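Local coordinates for DNA repair protein RecO (Deinococcus radiodurans, PDB 1W3S) that probably takes part in DNA repair and in recombination by the RecF pathway, and binds a zinc ion, at residues I11-R16 / I24-T29; L34-R39 / A69-A74; F53-V58 / V75-L80; A96-A101 / H230-L235. One frame throughout, in Å; residues are numbered along the deposited sequence.

Contact 1: I11-R16 / I24-T29; sequences IVIRRR and IVTLLT
T26 faces two residues, I13 and R14, instead of one, a classic beta bulge in the antiparallel hairpin of strands 5-17 and 23-29, the first two strands of the OB fold. Backbone hydrogen bonds hold the ladder on each side of the bulge: I11 and L28 exchange a pair, as do R16 and I24. At the bulge, I13 N donates to T26 O at 3.0 Å, while T26 N donates to R14 O at 2.9 Å, so the extra residue costs T26 neither of its bonds.

Apolar contacts form on both faces. On one, V12 divides its branches between two neighbours: CG1, anti to the backbone N (chi1 178°), touches V25 CG2 at 3.3 Å, and CG2 reaches L27 CD2 at 3.4 Å. Short, beta-branched valine suits this tight spot between strands. On the other face, I13 has chi1 65°, which sets CG1 between its backbone N and carbonyl carbon, near T26 CG2. From there I13 CD1 meets L28 CD1 at 3.4 Å, the two side chains crossing at about a right angle. The longer I13 and L28 suit their places because they reach the helices: I13 touches 86-101 and 110-125, and L28 touches A99.

R14 uses its CB beside T26, CB to CB 3.8 Å, and its charge beyond, in salt bridges with E97 and D100. R16, in an exposed position, lies beside I24 and lays its guanidinium against it, with R16 NH1 coming to 3.4 Å from I24 CD1.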
loop_
_atom_site.group_PDB
_atom_site.type_symbol
_atom_site.label_atom_id
_atom_site.label_comp_id
_atom_site.label_asym_id
_atom_site.label_seq_id
_atom_site.Cartn_x
_atom_site.Cartn_y
_atom_site.Cartn_z
ATOM N N ILE A 11 12.534 1.098 -2.970
ATOM C CA ILE A 11 11.732 1.688 -4.024
ATOM C C ILE A 11 11.291 3.089 -3.612
ATOM O O ILE A 11 10.764 3.275 -2.523
ATOM C CB ILE A 11 10.537 0.789 -4.315
ATOM C CG1 ILE A 11 11.018 -0.514 -4.943
ATOM C CG2 ILE A 11 9.505 1.487 -5.221
ATOM C CD1 ILE A 11 10.035 -1.667 -4.726
ATOM N N VAL A 12 11.517 4.050 -4.506
ATOM C CA VAL A 12 11.057 5.419 -4.333
ATOM C C VAL A 12 9.520 5.446 -4.382
ATOM O O VAL A 12 8.926 5.058 -5.379
ATOM C CB VAL A 12 11.613 6.356 -5.447
ATOM C CG1 VAL A 12 11.090 7.770 -5.274
ATOM C CG2 VAL A 12 13.146 6.344 -5.474
ATOM N N ILE A 13 8.895 5.870 -3.289
ATOM C CA ILE A 13 7.441 5.984 -3.208
ATOM C C ILE A 13 6.961 7.422 -3.039
ATOM O O ILE A 13 5.748 7.676 -3.006
ATOM C CB ILE A 13 6.885 5.113 -2.068
ATOM C CG1 ILE A 13 7.378 5.608 -0.702
ATOM C CG2 ILE A 13 7.235 3.645 -2.313
ATOM C CD1 ILE A 13 6.457 5.197 0.425
ATOM N N ARG A 14 7.902 8.351 -2.916
ATOM C CA ARG A 14 7.590 9.773 -2.898
ATOM C C ARG A 14 8.810 10.545 -3.360
ATOM O O ARG A 14 9.931 10.234 -2.977
ATOM C CB ARG A 14 7.189 10.215 -1.500
ATOM C CG ARG A 14 6.428 11.530 -1.457
ATOM C CD ARG A 14 6.162 11.991 -0.026
ATOM N NE ARG A 14 4.753 12.297 0.218
ATOM C CZ ARG A 14 3.786 11.380 0.384
ATOM N NH1 ARG A 14 4.055 10.073 0.332
ATOM N NH2 ARG A 14 2.529 11.782 0.600
ATOM N N ARG A 15 8.574 11.548 -4.189
ATOM C CA ARG A 15 9.646 12.298 -4.813
ATOM C C ARG A 15 9.196 13.721 -5.066
ATOM O O ARG A 15 8.173 13.948 -5.703
ATOM C CB ARG A 15 10.050 11.654 -6.132
ATOM C CG ARG A 15 11.341 12.167 -6.629
ATOM C CD ARG A 15 11.713 11.737 -8.016
ATOM N NE ARG A 15 12.108 12.916 -8.772
ATOM C CZ ARG A 15 13.095 12.978 -9.630
ATOM N NH1 ARG A 15 13.841 11.935 -9.890
ATOM N NH2 ARG A 15 13.352 14.113 -10.237
ATOM N N ARG A 16 9.978 14.669 -4.566
ATOM C CA ARG A 16 9.727 16.086 -4.766
ATOM C C ARG A 16 11.055 16.757 -5.059
ATOM O O ARG A 16 11.991 16.592 -4.295
ATOM C CB ARG A 16 9.131 16.699 -3.501
ATOM C CG ARG A 16 8.576 18.120 -3.702
ATOM C CD ARG A 16 8.382 18.966 -2.420
ATOM N NE ARG A 16 8.522 18.219 -1.159
ATOM C CZ ARG A 16 9.312 18.578 -0.138
ATOM N NH1 ARG A 16 10.047 19.695 -0.188
ATOM N NH2 ARG A 16 9.358 17.821 0.957
ATOM N N ILE A 24 14.093 15.381 -2.729
ATOM C CA ILE A 24 13.694 14.794 -1.449
ATOM C C ILE A 24 12.848 13.570 -1.744
ATOM O O ILE A 24 11.808 13.656 -2.405
ATOM C CB ILE A 24 12.912 15.791 -0.603
ATOM C CG1 ILE A 24 13.734 17.071 -0.429
ATOM C CG2 ILE A 24 12.574 15.201 0.756
ATOM C CD1 ILE A 24 13.024 18.140 0.350
ATOM N N VAL A 25 13.295 12.431 -1.238
ATOM C CA VAL A 25 12.686 11.164 -1.572
ATOM C C VAL A 25 12.273 10.382 -0.305
ATOM O O VAL A 25 12.886 10.523 0.743
ATOM C CB VAL A 25 13.645 10.378 -2.499
ATOM C CG1 VAL A 25 14.999 10.158 -1.859
ATOM C CG2 VAL A 25 13.045 9.068 -2.893
ATOM N N THR A 26 11.187 9.617 -0.397
ATOM C CA THR A 26 10.897 8.556 0.571
ATOM C C THR A 26 11.102 7.203 -0.101
ATOM O O THR A 26 10.679 7.010 -1.216
ATOM C CB THR A 26 9.457 8.628 1.094
ATOM O OG1 THR A 26 9.229 9.876 1.758
ATOM C CG2 THR A 26 9.226 7.573 2.193
ATOM N N LEU A 27 11.761 6.277 0.587
ATOM C CA LEU A 27 11.966 4.919 0.101
ATOM C C LEU A 27 11.345 3.909 1.038
ATOM O O LEU A 27 11.314 4.118 2.242
ATOM C CB LEU A 27 13.457 4.582 0.022
ATOM C CG LEU A 27 14.418 5.297 -0.929
ATOM C CD1 LEU A 27 15.558 4.344 -1.323
ATOM C CD2 LEU A 27 13.743 5.767 -2.152
ATOM N N LEU A 28 10.857 2.813 0.474
ATOM C CA LEU A 28 10.571 1.603 1.230
ATOM C C LEU A 28 11.713 0.619 0.989
ATOM O O LEU A 28 12.083 0.353 -0.154
ATOM C CB LEU A 28 9.253 0.985 0.792
ATOM C CG LEU A 28 7.964 1.437 1.501
ATOM C CD1 LEU A 28 8.077 2.790 2.212
ATOM C CD2 LEU A 28 6.799 1.458 0.513
ATOM N N THR A 29 12.300 0.130 2.075
ATOM C CA THR A 29 13.388 -0.849 2.007
ATOM C C THR A 29 13.021 -2.032 2.888
ATOM O O THR A 29 12.122 -1.930 3.715
ATOM C CB THR A 29 14.688 -0.227 2.548
ATOM O OG1 THR A 29 14.523 0.037 3.944
ATOM C CG2 THR A 29 14.961 1.145 1.910
#

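Contact 2: L34-R39 / A69-A74; sequences LKAIAR and ASVKQA
With chi1 at -178°, I37 sends CG1 anti to its backbone N and sets CG2 between that N and the carbonyl carbon, where CG2 comes to 3.5 Å from A69 O. V71 keeps CG2 beside its own N, and this branch lies 3.9 Å from A36 CB.

I37 also carries the backbone link. Its N donates to A69 O at 2.9 Å, and its O accepts from V71 N at 2.7 Å in an almost straight bond (179° at the hydrogen). One residue thus bonds to the two that flank S70, as expected of parallel strands. This parallel pairing of strands 32-38 and 69-78 belongs to the OB fold, whose other neighbouring strands run antiparallel.

Alanine suits positions 36 and 38, since a lone methyl lets the isopropyl group of V71 come close; A38 CB lies 3.9 Å from V71 CB. Within 34-39, I37 CD1 lies over one face of the R39 guanidinium.

The strand segments diverge at 55°, and S70 and K72 are backbone-bonded to Y61 and Q59 of strand 55-61. Two backbone bonds, both at I37, with apolar methyl contacts beside them, make this a short junction in which no side-chain polar group is needed to join the strands.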
loop_
_atom_site.group_PDB
_atom_site.type_symbol
_atom_site.label_atom_id
_atom_site.label_comp_id
_atom_site.label_asym_id
_atom_site.label_seq_id
_atom_site.Cartn_x
_atom_site.Cartn_y
_atom_site.Cartn_z
ATOM N N LEU A 34 12.612 4.999 4.608
ATOM C CA LEU A 34 13.773 5.858 4.713
ATOM C C LEU A 34 13.488 7.170 4.016
ATOM O O LEU A 34 13.269 7.189 2.813
ATOM C CB LEU A 34 14.998 5.199 4.062
ATOM C CG LEU A 34 16.260 6.077 4.008
ATOM C CD1 LEU A 34 16.812 6.350 5.411
ATOM C CD2 LEU A 34 17.314 5.448 3.124
ATOM N N LYS A 35 13.525 8.260 4.778
ATOM C CA LYS A 35 13.434 9.616 4.236
ATOM C C LYS A 35 14.858 10.133 3.934
ATOM O O LYS A 35 15.755 10.038 4.771
ATOM C CB LYS A 35 12.732 10.518 5.256
ATOM C CG LYS A 35 11.500 11.253 4.751
ATOM C CD LYS A 35 11.845 12.266 3.646
ATOM C CE LYS A 35 10.899 13.477 3.646
ATOM N NZ LYS A 35 11.027 14.293 4.887
ATOM N N ALA A 36 15.066 10.689 2.749
ATOM C CA ALA A 36 16.410 11.076 2.307
ATOM C C ALA A 36 16.417 12.321 1.415
ATOM O O ALA A 36 15.374 12.725 0.898
ATOM C CB ALA A 36 17.061 9.904 1.580
ATOM N N ILE A 37 17.601 12.920 1.250
ATOM C CA ILE A 37 17.796 14.074 0.356
ATOM C C ILE A 37 19.042 13.930 -0.519
ATOM O O ILE A 37 20.102 13.519 -0.060
ATOM C CB ILE A 37 17.819 15.426 1.147
ATOM C CG1 ILE A 37 17.970 16.618 0.197
ATOM C CG2 ILE A 37 18.924 15.468 2.200
ATOM C CD1 ILE A 37 17.461 17.919 0.788
ATOM N N ALA A 38 18.885 14.251 -1.796
ATOM C CA ALA A 38 19.990 14.296 -2.734
ATOM C C ALA A 38 20.202 15.748 -3.168
ATOM O O ALA A 38 19.394 16.298 -3.907
ATOM C CB ALA A 38 19.702 13.411 -3.934
ATOM N N ARG A 39 21.290 16.350 -2.689
ATOM C CA ARG A 39 21.635 17.752 -2.961
ATOM C C ARG A 39 21.992 18.003 -4.419
ATOM O O ARG A 39 22.305 17.070 -5.165
ATOM C CB ARG A 39 22.823 18.172 -2.096
ATOM C CG ARG A 39 22.550 18.138 -0.602
ATOM C CD ARG A 39 21.693 19.284 -0.111
ATOM N NE ARG A 39 21.149 19.033 1.228
ATOM C CZ ARG A 39 20.475 19.936 1.945
ATOM N NH1 ARG A 39 20.244 21.156 1.461
ATOM N NH2 ARG A 39 20.018 19.617 3.151
ATOM N N ALA A 69 18.738 12.103 6.122
ATOM C CA ALA A 69 19.883 11.379 5.607
ATOM C C ALA A 69 20.212 11.918 4.230
ATOM O O ALA A 69 19.320 12.281 3.472
ATOM C CB ALA A 69 19.589 9.907 5.545
ATOM N N SER A 70 21.497 11.981 3.906
ATOM C CA SER A 70 21.939 12.619 2.681
ATOM C C SER A 70 22.459 11.582 1.701
ATOM O O SER A 70 23.331 10.800 2.029
ATOM C CB SER A 70 23.013 13.669 2.979
ATOM O OG SER A 70 23.149 14.565 1.888
ATOM N N VAL A 71 21.920 11.599 0.488
ATOM C CA VAL A 71 22.275 10.626 -0.537
ATOM C C VAL A 71 23.646 10.955 -1.141
ATOM O O VAL A 71 23.839 12.005 -1.751
ATOM C CB VAL A 71 21.175 10.566 -1.650
ATOM C CG1 VAL A 71 21.595 9.677 -2.792
ATOM C CG2 VAL A 71 19.849 10.085 -1.070
ATOM N N LYS A 72 24.587 10.034 -0.992
ATOM C CA LYS A 72 25.946 10.255 -1.464
ATOM C C LYS A 72 26.229 9.570 -2.780
ATOM O O LYS A 72 26.923 10.124 -3.627
ATOM C CB LYS A 72 26.946 9.862 -0.375
ATOM C CG LYS A 72 26.909 10.830 0.803
ATOM C CD LYS A 72 26.913 12.291 0.293
ATOM C CE LYS A 72 27.090 13.302 1.383
ATOM N NZ LYS A 72 27.603 14.580 0.809
ATOM N N GLN A 73 25.695 8.372 -2.966
ATOM C CA GLN A 73 25.658 7.779 -4.297
ATOM C C GLN A 73 24.369 6.983 -4.442
ATOM O O GLN A 73 23.773 6.566 -3.457
ATOM C CB GLN A 73 26.930 6.956 -4.603
ATOM C CG GLN A 73 27.162 5.749 -3.702
ATOM C CD GLN A 73 28.655 5.403 -3.527
ATOM O OE1 GLN A 73 29.361 5.125 -4.510
ATOM N NE2 GLN A 73 29.127 5.412 -2.270
ATOM N N ALA A 74 23.921 6.834 -5.681
ATOM C CA ALA A 74 22.621 6.256 -5.967
ATOM C C ALA A 74 22.704 5.582 -7.312
ATOM O O ALA A 74 23.081 6.210 -8.302
ATOM C CB ALA A 74 21.567 7.326 -5.977
#

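Contact 3: F53-V58 / V75-L80; sequences FHHVGV and VLEGAL
E77 and G78 both face H55, a classic beta bulge in the antiparallel hairpin of strands 55-61 and 69-78 of the OB fold. H55 O accepts from E77 N at 2.9 Å and, more weakly, from G78 N. On the V75 side of the bulge, G57 and V75 exchange a regular pair of backbone bonds.

The E77 side chain climbs across the partner strand. Its CB rests 3.6 Å from H55 CD2. CG stands beside E77's own backbone N (chi1 -74°) and passes G57 N at 4.0 Å, and the chain then runs out extended, with CD near the backbone N and CA of G57. OE1 comes to the edge of the H55 imidazole, in its plane, 3.0 Å from H55 NE2; ring and carboxylate are nearly coplanar, 26° apart. The same oxygen has a weak hydrogen bond from S9. OE2 settles over the backbone of G57, 3.5 Å from G57 CA, a seat open to it because glycine has no side chain.

On the other side of the bulge, small A79 can lie over one face of the H54 ring, its CB 4.1 Å from the centroid in a CH-pi contact, while L76 CD1 approaches obliquely. Just outside the paired strands, a water bridges the two segments, donating to F53 O at 2.9 Å and accepting from L80 N at 2.8 Å.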
loop_
_atom_site.group_PDB
_atom_site.type_symbol
_atom_site.label_atom_id
_atom_site.label_comp_id
_atom_site.label_asym_id
_atom_site.label_seq_id
_atom_site.Cartn_x
_atom_site.Cartn_y
_atom_site.Cartn_z
ATOM N N PHE A 53 8.934 5.133 -8.135
ATOM C CA PHE A 53 8.744 3.689 -8.317
ATOM C C PHE A 53 9.966 2.936 -8.824
ATOM O O PHE A 53 9.845 1.774 -9.173
ATOM C CB PHE A 53 7.564 3.367 -9.250
ATOM C CG PHE A 53 6.318 4.155 -8.981
ATOM C CD1 PHE A 53 5.823 4.300 -7.692
ATOM C CD2 PHE A 53 5.615 4.727 -10.030
ATOM C CE1 PHE A 53 4.650 5.026 -7.455
ATOM C CE2 PHE A 53 4.432 5.448 -9.805
ATOM C CZ PHE A 53 3.960 5.607 -8.526
ATOM N N HIS A 54 11.129 3.576 -8.883
ATOM C CA HIS A 54 12.358 2.885 -9.258
ATOM C C HIS A 54 12.884 2.113 -8.074
ATOM O O HIS A 54 12.830 2.599 -6.959
ATOM C CB HIS A 54 13.414 3.876 -9.737
ATOM C CG HIS A 54 13.227 4.307 -11.157
ATOM N ND1 HIS A 54 14.229 4.892 -11.894
ATOM C CD2 HIS A 54 12.161 4.208 -11.984
ATOM C CE1 HIS A 54 13.788 5.141 -13.114
ATOM N NE2 HIS A 54 12.534 4.741 -13.192
ATOM N N HIS A 55 13.374 0.900 -8.311
ATOM C CA HIS A 55 14.092 0.182 -7.277
ATOM C C HIS A 55 15.539 0.627 -7.364
ATOM O O HIS A 55 16.184 0.500 -8.393
ATOM C CB HIS A 55 13.972 -1.336 -7.406
ATOM C CG HIS A 55 14.645 -2.074 -6.288
ATOM N ND1 HIS A 55 13.956 -2.652 -5.240
ATOM C CD2 HIS A 55 15.958 -2.283 -6.030
ATOM C CE1 HIS A 55 14.816 -3.199 -4.398
ATOM N NE2 HIS A 55 16.037 -2.994 -4.858
ATOM N N VAL A 56 16.048 1.126 -6.250
ATOM C CA VAL A 56 17.254 1.934 -6.241
ATOM C C VAL A 56 18.193 1.465 -5.125
ATOM O O VAL A 56 17.738 0.977 -4.096
ATOM C CB VAL A 56 16.835 3.434 -6.103
ATOM C CG1 VAL A 56 17.443 4.103 -4.878
ATOM C CG2 VAL A 56 17.120 4.185 -7.375
ATOM N N GLY A 57 19.498 1.576 -5.368
ATOM C CA GLY A 57 20.523 1.325 -4.342
ATOM C C GLY A 57 21.212 2.623 -3.951
ATOM O O GLY A 57 21.732 3.337 -4.812
ATOM N N VAL A 58 21.186 2.953 -2.664
ATOM C CA VAL A 58 21.775 4.213 -2.191
ATOM C C VAL A 58 22.775 4.054 -1.048
ATOM O O VAL A 58 22.646 3.173 -0.188
ATOM C CB VAL A 58 20.720 5.249 -1.721
ATOM C CG1 VAL A 58 19.828 5.645 -2.853
ATOM C CG2 VAL A 58 19.907 4.737 -0.536
ATOM N N VAL A 75 22.367 4.297 -7.332
ATOM C CA VAL A 75 22.438 3.482 -8.537
ATOM C C VAL A 75 21.058 2.850 -8.800
ATOM O O VAL A 75 20.409 2.354 -7.878
ATOM C CB VAL A 75 23.589 2.409 -8.418
ATOM C CG1 VAL A 75 23.227 1.270 -7.490
ATOM C CG2 VAL A 75 23.945 1.859 -9.760
ATOM N N LEU A 76 20.607 2.906 -10.052
ATOM C CA LEU A 76 19.344 2.280 -10.473
ATOM C C LEU A 76 19.505 0.759 -10.547
ATOM O O LEU A 76 20.262 0.261 -11.386
ATOM C CB LEU A 76 18.895 2.826 -11.848
ATOM C CG LEU A 76 17.756 2.078 -12.581
ATOM C CD1 LEU A 76 16.440 2.126 -11.815
ATOM C CD2 LEU A 76 17.561 2.634 -13.983
ATOM N N GLU A 77 18.787 0.030 -9.690
ATOM C CA GLU A 77 18.845 -1.443 -9.674
ATOM C C GLU A 77 17.749 -2.147 -10.506
ATOM O O GLU A 77 17.876 -3.323 -10.848
ATOM C CB GLU A 77 18.789 -1.947 -8.234
ATOM C CG GLU A 77 20.091 -1.739 -7.469
ATOM C CD GLU A 77 19.987 -2.123 -6.007
ATOM O OE1 GLU A 77 18.897 -2.569 -5.581
ATOM O OE2 GLU A 77 20.997 -1.984 -5.268
ATOM N N GLY A 78 16.680 -1.429 -10.834
ATOM C CA GLY A 78 15.542 -2.017 -11.548
ATOM C C GLY A 78 14.429 -1.007 -11.760
ATOM O O GLY A 78 14.194 -0.145 -10.908
ATOM N N ALA A 79 13.747 -1.104 -12.895
ATOM C CA ALA A 79 12.602 -0.249 -13.191
ATOM C C ALA A 79 11.494 -0.981 -13.949
ATOM O O ALA A 79 11.735 -1.995 -14.604
ATOM C CB ALA A 79 13.058 0.981 -13.990
ATOM N N LEU A 80 10.278 -0.443 -13.846
ATOM C CA LEU A 80 9.095 -0.968 -14.530
ATOM C C LEU A 80 8.582 0.102 -15.493
ATOM O O LEU A 80 7.746 0.914 -15.122
ATOM C CB LEU A 80 8.020 -1.367 -13.502
ATOM C CG LEU A 80 8.441 -2.502 -12.549
ATOM C CD1 LEU A 80 7.610 -2.512 -11.274
ATOM C CD2 LEU A 80 8.365 -3.853 -13.234
HETATM O O HOH W 1 10.055 1.678 -12.016
#

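Contact 4: A96-A101 / H230-L235; sequences AEFADA and HSWRQL
F98 and W232 make the aromatic part of this contact, lying side by side and pointing the same way. The phenyl group slips over one face of the indole toward its rim: F98 CD1 is 3.3 Å from W232 NE1 and 3.5 Å from W232 CE2. The pair is oblique, with planes at 39° and the F98 and five-membered ring centroids 4.9 Å apart. In F98, CG anti to the backbone N (chi1 -173°) swings the ring over the indole; F98 CB also lies 3.5 Å from W232 NE1. Large aromatic residues suit this buried place, filling it with apolar surface although their planes are tilted.

In the fold, this joins helix 86-101, the first helix after the OB strands, to the loop that follows helix 211-225. V222 of that last helix touches both rings, and helix 129-143 adds L140 and L141 around F98.

Aliphatic contacts and the flank of a carboxylate lie next to the rings. The E97 chain bends at chi2 (-71°), and its CG packs on L235 CD1 at 3.8 Å. E97 is buried, and its carboxylate has a salt bridge from R14 of the OB domain, probably favouring the charged form. S231 is small enough to pass close by, with S231 CB 3.4 Å from E97 OE1.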
loop_
_atom_site.group_PDB
_atom_site.type_symbol
_atom_site.label_atom_id
_atom_site.label_comp_id
_atom_site.label_asym_id
_atom_site.label_seq_id
_atom_site.Cartn_x
_atom_site.Cartn_y
_atom_site.Cartn_z
ATOM N N ALA A 96 1.799 3.217 -3.468
ATOM C CA ALA A 96 2.870 3.951 -2.783
ATOM C C ALA A 96 2.306 4.768 -1.620
ATOM O O ALA A 96 2.777 4.663 -0.476
ATOM C CB ALA A 96 3.608 4.856 -3.748
ATOM N N GLU A 97 1.293 5.580 -1.926
ATOM C CA GLU A 97 0.637 6.418 -0.925
ATOM C C GLU A 97 0.012 5.581 0.177
ATOM O O GLU A 97 0.030 5.962 1.337
ATOM C CB GLU A 97 -0.416 7.307 -1.585
ATOM C CG GLU A 97 0.189 8.436 -2.423
ATOM C CD GLU A 97 0.861 9.534 -1.595
ATOM O OE1 GLU A 97 0.501 9.724 -0.408
ATOM O OE2 GLU A 97 1.750 10.222 -2.139
ATOM N N PHE A 98 -0.522 4.429 -0.191
ATOM C CA PHE A 98 -1.074 3.495 0.776
ATOM C C PHE A 98 -0.018 2.950 1.727
ATOM O O PHE A 98 -0.226 2.913 2.934
ATOM C CB PHE A 98 -1.736 2.338 0.038
ATOM C CG PHE A 98 -2.469 1.400 0.929
ATOM C CD1 PHE A 98 -3.586 1.826 1.627
ATOM C CD2 PHE A 98 -2.049 0.094 1.080
ATOM C CE1 PHE A 98 -4.275 0.959 2.449
ATOM C CE2 PHE A 98 -2.739 -0.770 1.905
ATOM C CZ PHE A 98 -3.851 -0.334 2.583
ATOM N N ALA A 99 1.104 2.506 1.171
ATOM C CA ALA A 99 2.237 2.030 1.963
ATOM C C ALA A 99 2.770 3.114 2.897
ATOM O O ALA A 99 3.072 2.841 4.046
ATOM C CB ALA A 99 3.359 1.528 1.052
ATOM N N ASP A 100 2.887 4.339 2.403
ATOM C CA ASP A 100 3.402 5.434 3.215
ATOM C C ASP A 100 2.530 5.694 4.437
ATOM O O ASP A 100 3.047 5.862 5.536
ATOM C CB ASP A 100 3.523 6.702 2.381
ATOM C CG ASP A 100 4.436 7.736 3.012
ATOM O OD1 ASP A 100 5.444 7.368 3.654
ATOM O OD2 ASP A 100 4.224 8.957 2.905
ATOM N N ALA A 101 1.212 5.701 4.240
ATOM C CA ALA A 101 0.236 6.014 5.296
ATOM C C ALA A 101 0.108 4.884 6.303
ATOM O O ALA A 101 0.147 5.108 7.516
ATOM C CB ALA A 101 -1.113 6.299 4.682
ATOM N N HIS A 230 -5.663 10.998 3.280
ATOM C CA HIS A 230 -6.394 12.058 2.561
ATOM C C HIS A 230 -5.767 12.029 1.168
ATOM O O HIS A 230 -6.480 11.945 0.161
ATOM C CB HIS A 230 -6.322 13.459 3.227
ATOM C CG HIS A 230 -7.062 14.544 2.482
ATOM N ND1 HIS A 230 -7.052 15.863 2.892
ATOM C CD2 HIS A 230 -7.820 14.511 1.357
ATOM C CE1 HIS A 230 -7.773 16.591 2.055
ATOM N NE2 HIS A 230 -8.248 15.795 1.113
ATOM N N SER A 231 -4.431 12.047 1.124
ATOM C CA SER A 231 -3.692 11.844 -0.126
ATOM C C SER A 231 -4.147 10.546 -0.783
ATOM O O SER A 231 -4.476 10.526 -1.960
ATOM C CB SER A 231 -2.176 11.785 0.125
ATOM O OG SER A 231 -1.651 13.045 0.493
ATOM N N TRP A 232 -4.170 9.472 0.000
ATOM C CA TRP A 232 -4.554 8.147 -0.482
ATOM C C TRP A 232 -6.033 8.072 -0.898
ATOM O O TRP A 232 -6.343 7.639 -2.012
ATOM C CB TRP A 232 -4.257 7.104 0.597
ATOM C CG TRP A 232 -4.742 5.761 0.252
ATOM C CD1 TRP A 232 -4.153 4.879 -0.593
ATOM C CD2 TRP A 232 -5.937 5.135 0.720
ATOM N NE1 TRP A 232 -4.902 3.730 -0.681
ATOM C CE2 TRP A 232 -6.007 3.862 0.117
ATOM C CE3 TRP A 232 -6.962 5.519 1.594
ATOM C CZ2 TRP A 232 -7.050 2.973 0.363
ATOM C CZ3 TRP A 232 -7.991 4.639 1.840
ATOM C CH2 TRP A 232 -8.031 3.379 1.226
ATOM N N ARG A 233 -6.925 8.476 0.013
ATOM C CA ARG A 233 -8.364 8.613 -0.265
ATOM C C ARG A 233 -8.624 9.227 -1.648
ATOM O O ARG A 233 -9.453 8.727 -2.408
ATOM C CB ARG A 233 -9.030 9.501 0.801
ATOM C CG ARG A 233 -9.499 8.806 2.097
ATOM C CD ARG A 233 -9.824 9.810 3.223
ATOM N NE ARG A 233 -11.105 9.600 3.910
ATOM C CZ ARG A 233 -12.320 9.721 3.346
ATOM N NH1 ARG A 233 -12.457 10.009 2.051
ATOM N NH2 ARG A 233 -13.416 9.525 4.075
ATOM N N GLN A 234 -7.896 10.296 -1.971
ATOM C CA GLN A 234 -8.061 11.009 -3.251
ATOM C C GLN A 234 -7.677 10.216 -4.516
ATOM O O GLN A 234 -8.021 10.621 -5.631
ATOM C CB GLN A 234 -7.274 12.323 -3.221
ATOM C CG GLN A 234 -7.902 13.393 -2.349
ATOM C CD GLN A 234 -7.261 14.753 -2.556
ATOM O OE1 GLN A 234 -7.925 15.790 -2.404
ATOM N NE2 GLN A 234 -5.966 14.760 -2.911
ATOM N N LEU A 235 -6.957 9.109 -4.352
ATOM C CA LEU A 235 -6.529 8.290 -5.487
ATOM C C LEU A 235 -7.359 7.021 -5.648
ATOM O O LEU A 235 -7.215 6.320 -6.655
ATOM C CB LEU A 235 -5.047 7.934 -5.349
ATOM C CG LEU A 235 -4.099 9.133 -5.282
ATOM C CD1 LEU A 235 -2.715 8.688 -4.858
ATOM C CD2 LEU A 235 -4.045 9.878 -6.617
#

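From the N terminus, contact 1 closes the first hairpin, joining strands 5-17 and 23-29. The chain turns straight into strand 32-38, bonded to strand 23-29, and contact 2 later closes a loop of 29 residues by bringing strand 69-78 alongside it. Contact 3 closes the 16-residue loop of the hairpin of strands 55-61 and 69-78; it crosses contact 2 without nesting in it, since 53-58 lies inside that loop and 75-80 beyond it. F53 and H54 bond back to V12, so contacts 1 and 3 join strands 5-17 and 55-61, the two ends of the sheet order. Contact 4 spans 128 residues, from helix 86-101 to the C-terminal loop. R14 to E97 and D100, with F53 against A96, tie its helix to contacts 1 and 3.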